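Local coordinates for protein carbohydrate esterase family 2 (CE2) (Chaetomium olivicolor, PDB 4XVH) that probably removes acetyl groups from xylan, pairing an SGNH-type esterase domain with an N-terminal beta-sandwich of the jelly-roll type, at residues V38-I48 with I56-P67. Numbering follows the deposited sequence.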
loop_
_atom_site.group_PDB
_atom_site.type_symbol
_atom_site.label_atom_id
_atom_site.label_comp_id
_atom_site.label_asym_id
_atom_site.label_seq_id
_atom_site.Cartn_x
_atom_site.Cartn_y
_atom_site.Cartn_z
ATOM N N VAL A 38 4.741 18.161 -10.277
ATOM C CA VAL A 38 3.729 17.487 -9.489
ATOM C C VAL A 38 2.435 17.515 -10.294
ATOM O O VAL A 38 2.172 18.476 -11.024
ATOM C CB VAL A 38 3.591 18.115 -8.077
ATOM C CG1 VAL A 38 3.446 19.602 -8.153
ATOM C CG2 VAL A 38 2.442 17.525 -7.356
ATOM N N SER A 39 1.678 16.419 -10.256
ATOM C CA SER A 39 0.378 16.417 -10.914
ATOM C C SER A 39 -0.709 15.993 -9.938
ATOM O O SER A 39 -0.451 15.204 -9.021
ATOM C CB SER A 39 0.376 15.513 -12.147
ATOM O OG SER A 39 0.859 14.230 -11.853
ATOM N N GLY A 40 -1.903 16.553 -10.144
ATOM C CA GLY A 40 -3.067 16.264 -9.331
ATOM C C GLY A 40 -2.835 16.612 -7.880
ATOM O O GLY A 40 -2.167 17.607 -7.572
ATOM N N THR A 41 -3.379 15.813 -6.973
ATOM C CA THR A 41 -3.217 16.145 -5.564
ATOM C C THR A 41 -2.465 14.997 -4.896
ATOM O O THR A 41 -2.501 13.860 -5.366
ATOM C CB THR A 41 -4.579 16.419 -4.839
ATOM O OG1 THR A 41 -5.483 15.345 -5.098
ATOM C CG2 THR A 41 -5.217 17.762 -5.275
ATOM N N ASN A 42 -1.748 15.323 -3.830
ATOM C CA ASN A 42 -0.820 14.392 -3.195
ATOM C C ASN A 42 -0.702 14.743 -1.737
ATOM O O ASN A 42 -0.972 15.890 -1.370
ATOM C CB ASN A 42 0.578 14.472 -3.827
ATOM C CG ASN A 42 0.562 14.202 -5.301
ATOM O OD1 ASN A 42 0.617 13.051 -5.731
ATOM N ND2 ASN A 42 0.445 15.264 -6.097
ATOM N N SER A 43 -0.247 13.807 -0.905
ATOM C CA SER A 43 0.241 14.231 0.412
ATOM C C SER A 43 1.335 13.280 0.818
ATOM O O SER A 43 1.369 12.141 0.364
ATOM C CB SER A 43 -0.864 14.281 1.473
ATOM O OG SER A 43 -1.374 13.004 1.774
ATOM N N VAL A 44 2.238 13.773 1.645
ATOM C CA VAL A 44 3.384 13.013 2.070
ATOM C C VAL A 44 3.565 13.248 3.545
ATOM O O VAL A 44 3.134 14.300 4.072
ATOM C CB VAL A 44 4.700 13.449 1.327
ATOM C CG1 VAL A 44 4.587 13.263 -0.189
ATOM C CG2 VAL A 44 5.024 14.912 1.674
ATOM N N ASP A 45 4.198 12.276 4.196
ATOM C CA ASP A 45 4.762 12.425 5.537
ATOM C C ASP A 45 6.232 12.763 5.417
ATOM O O ASP A 45 6.956 12.045 4.719
ATOM C CB ASP A 45 4.645 11.125 6.338
ATOM C CG ASP A 45 3.284 10.910 6.943
ATOM O OD1 ASP A 45 2.397 11.789 6.812
ATOM O OD2 ASP A 45 3.120 9.857 7.604
ATOM N N LEU A 46 6.700 13.784 6.122
ATOM C CA LEU A 46 8.141 14.043 6.188
ATOM C C LEU A 46 8.581 13.793 7.625
ATOM O O LEU A 46 8.070 14.459 8.550
ATOM C CB LEU A 46 8.457 15.483 5.737
ATOM C CG LEU A 46 9.943 15.868 5.765
ATOM C CD1 LEU A 46 10.688 15.191 4.614
ATOM C CD2 LEU A 46 10.074 17.384 5.700
ATOM N N VAL A 47 9.473 12.824 7.837
ATOM C CA VAL A 47 9.871 12.450 9.190
ATOM C C VAL A 47 11.336 12.841 9.400
ATOM O O VAL A 47 12.216 12.395 8.667
ATOM C CB VAL A 47 9.672 10.940 9.468
ATOM C CG1 VAL A 47 10.413 10.535 10.734
ATOM C CG2 VAL A 47 8.153 10.613 9.583
ATOM N N ILE A 48 11.570 13.707 10.383
ATOM C CA ILE A 48 12.892 14.248 10.644
ATOM C C ILE A 48 13.417 13.708 11.970
ATOM O O ILE A 48 12.717 13.809 12.998
ATOM C CB ILE A 48 12.850 15.798 10.703
ATOM C CG1 ILE A 48 12.152 16.354 9.466
ATOM C CG2 ILE A 48 14.256 16.386 10.838
ATOM C CD1 ILE A 48 12.979 16.047 8.148
ATOM N N ILE A 56 2.386 17.000 4.610
ATOM C CA ILE A 56 2.461 18.019 3.591
ATOM C C ILE A 56 1.567 17.637 2.422
ATOM O O ILE A 56 1.660 16.515 1.940
ATOM C CB ILE A 56 3.900 18.191 3.112
ATOM C CG1 ILE A 56 4.813 18.515 4.290
ATOM C CG2 ILE A 56 3.998 19.299 2.053
ATOM C CD1 ILE A 56 6.295 18.429 3.919
ATOM N N SER A 57 0.698 18.551 1.987
ATOM C CA SER A 57 -0.182 18.257 0.858
ATOM C C SER A 57 -0.192 19.395 -0.152
ATOM O O SER A 57 -0.852 19.308 -1.175
ATOM C CB SER A 57 -1.611 17.964 1.320
ATOM O OG SER A 57 -2.215 19.104 1.892
ATOM N N ASP A 58 0.564 20.450 0.138
ATOM C CA ASP A 58 0.759 21.527 -0.818
ATOM C C ASP A 58 2.227 21.648 -1.159
ATOM O O ASP A 58 3.073 21.806 -0.283
ATOM C CB ASP A 58 0.227 22.843 -0.276
ATOM C CG ASP A 58 -1.202 23.094 -0.696
ATOM O OD1 ASP A 58 -1.963 22.106 -0.828
ATOM O OD2 ASP A 58 -1.556 24.285 -0.921
ATOM N N PHE A 59 2.528 21.528 -2.438
ATOM C CA PHE A 59 3.894 21.628 -2.913
ATOM C C PHE A 59 3.954 22.824 -3.842
ATOM O O PHE A 59 3.770 22.696 -5.071
ATOM C CB PHE A 59 4.312 20.348 -3.615
ATOM C CG PHE A 59 3.924 19.114 -2.864
ATOM C CD1 PHE A 59 4.792 18.547 -1.954
ATOM C CD2 PHE A 59 2.671 18.553 -3.038
ATOM C CE1 PHE A 59 4.431 17.410 -1.240
ATOM C CE2 PHE A 59 2.298 17.438 -2.326
ATOM C CZ PHE A 59 3.185 16.866 -1.427
ATOM N N ALA A 60 4.171 23.991 -3.243
ATOM C CA ALA A 60 4.078 25.259 -3.967
ATOM C C ALA A 60 4.963 25.240 -5.208
ATOM O O ALA A 60 4.475 25.243 -6.340
ATOM C CB ALA A 60 4.457 26.413 -3.061
ATOM N N GLY A 61 6.266 25.206 -4.983
ATOM C CA GLY A 61 7.142 25.107 -6.112
ATOM C C GLY A 61 8.408 24.323 -6.024
ATOM O O GLY A 61 8.537 23.263 -6.585
ATOM N N THR A 62 9.373 24.879 -5.322
ATOM C CA THR A 62 10.728 24.409 -5.470
ATOM C C THR A 62 10.955 22.946 -5.036
ATOM O O THR A 62 11.557 22.147 -5.772
ATOM C CB THR A 62 11.704 25.366 -4.731
ATOM O OG1 THR A 62 11.652 26.687 -5.268
ATOM C CG2 THR A 62 13.158 24.872 -4.781
ATOM N N GLY A 63 10.440 22.610 -3.866
ATOM C CA GLY A 63 10.726 21.333 -3.286
ATOM C C GLY A 63 10.283 21.298 -1.865
ATOM O O GLY A 63 9.646 22.180 -1.423
ATOM N N ILE A 64 10.649 20.243 -1.181
ATOM C CA ILE A 64 10.251 19.992 0.189
ATOM C C ILE A 64 11.468 20.163 1.076
ATOM O O ILE A 64 12.393 19.357 1.002
ATOM C CB ILE A 64 9.713 18.554 0.365
ATOM C CG1 ILE A 64 8.452 18.319 -0.465
ATOM C CG2 ILE A 64 9.488 18.219 1.845
ATOM C CD1 ILE A 64 8.098 16.837 -0.562
ATOM N N SER A 65 11.487 21.185 1.916
ATOM C CA SER A 65 12.653 21.422 2.773
ATOM C C SER A 65 12.436 20.941 4.184
ATOM O O SER A 65 11.303 20.898 4.664
ATOM C CB SER A 65 12.994 22.901 2.801
ATOM O OG SER A 65 13.324 23.329 1.500
ATOM N N THR A 66 13.528 20.564 4.838
ATOM C CA THR A 66 13.518 20.231 6.251
ATOM C C THR A 66 12.993 21.446 7.064
ATOM O O THR A 66 13.054 22.588 6.594
ATOM C CB THR A 66 14.937 19.824 6.736
ATOM O OG1 THR A 66 15.882 20.836 6.367
ATOM C CG2 THR A 66 15.371 18.507 6.095
ATOM N N PRO A 67 12.453 21.200 8.271
ATOM C CA PRO A 67 11.901 22.275 9.113
ATOM C C PRO A 67 12.940 23.294 9.604
ATOM O O PRO A 67 14.094 22.935 9.874
ATOM C CB PRO A 67 11.293 21.503 10.303
ATOM C CG PRO A 67 11.979 20.194 10.304
ATOM C CD PRO A 67 12.169 19.873 8.846
HETATM O O HOH W 1 -1.630 18.130 -3.352
#
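Val44 and Ile56 face each other as an antiparallel hydrogen-bonded pair at one edge of the N-terminal jelly-roll beta-sandwich. Val44 N donates a hydrogen bond to Ile56 O at 2.8 Å, and Ile56 N returns a nearly straight one to Val44 O (2.9 Å, 175°). From this edge the chain runs through the loop 57-62 to strand 63-65, which belongs to the other sheet, where it pairs with strand 31-40; the buried side chains of Val44, Leu46 and Ile64 lie between the two sheets, with Ile56 and Phe59 at the margin. Val44 CG2 is the common point of this filling: it lies against Ile56 CB, comes to 3.9 Å from Phe59 CE1, within the plane of the ring and at its edge, and is also near Ile64 CD1. The phenyl group is directed there by a chi1 of -45°, which sets CG opposite the carbonyl carbon. Across the ring, Phe59 CE2 meets Asn42 CB at 3.7 Å, and Val38 CG2 approaches obliquely and more loosely; Ile90 of strand 88-97 also packs on the ring. Further along, Leu46 extends with CG opposite its backbone N (chi1 180°), and the Leu46 and Ile64 side chains run past each other in opposite directions, with Leu46 CD2 4.0 Å from Ile64 CG2, while Leu46 CB rests near Ile56 CD1. At the far end Ile48 CG1 lies 3.6 Å from Pro67 CD on the proline ring. Both ends of the Asn42 amide are bonded, OD1 taking a bond from Arg81 and ND2 giving one to Ser39 O, whose carbonyl plane it approaches from above. Water 1 links the backbones there, accepting from Asn42 N and lying 2.6 Å from Ser57 O, probably as donor.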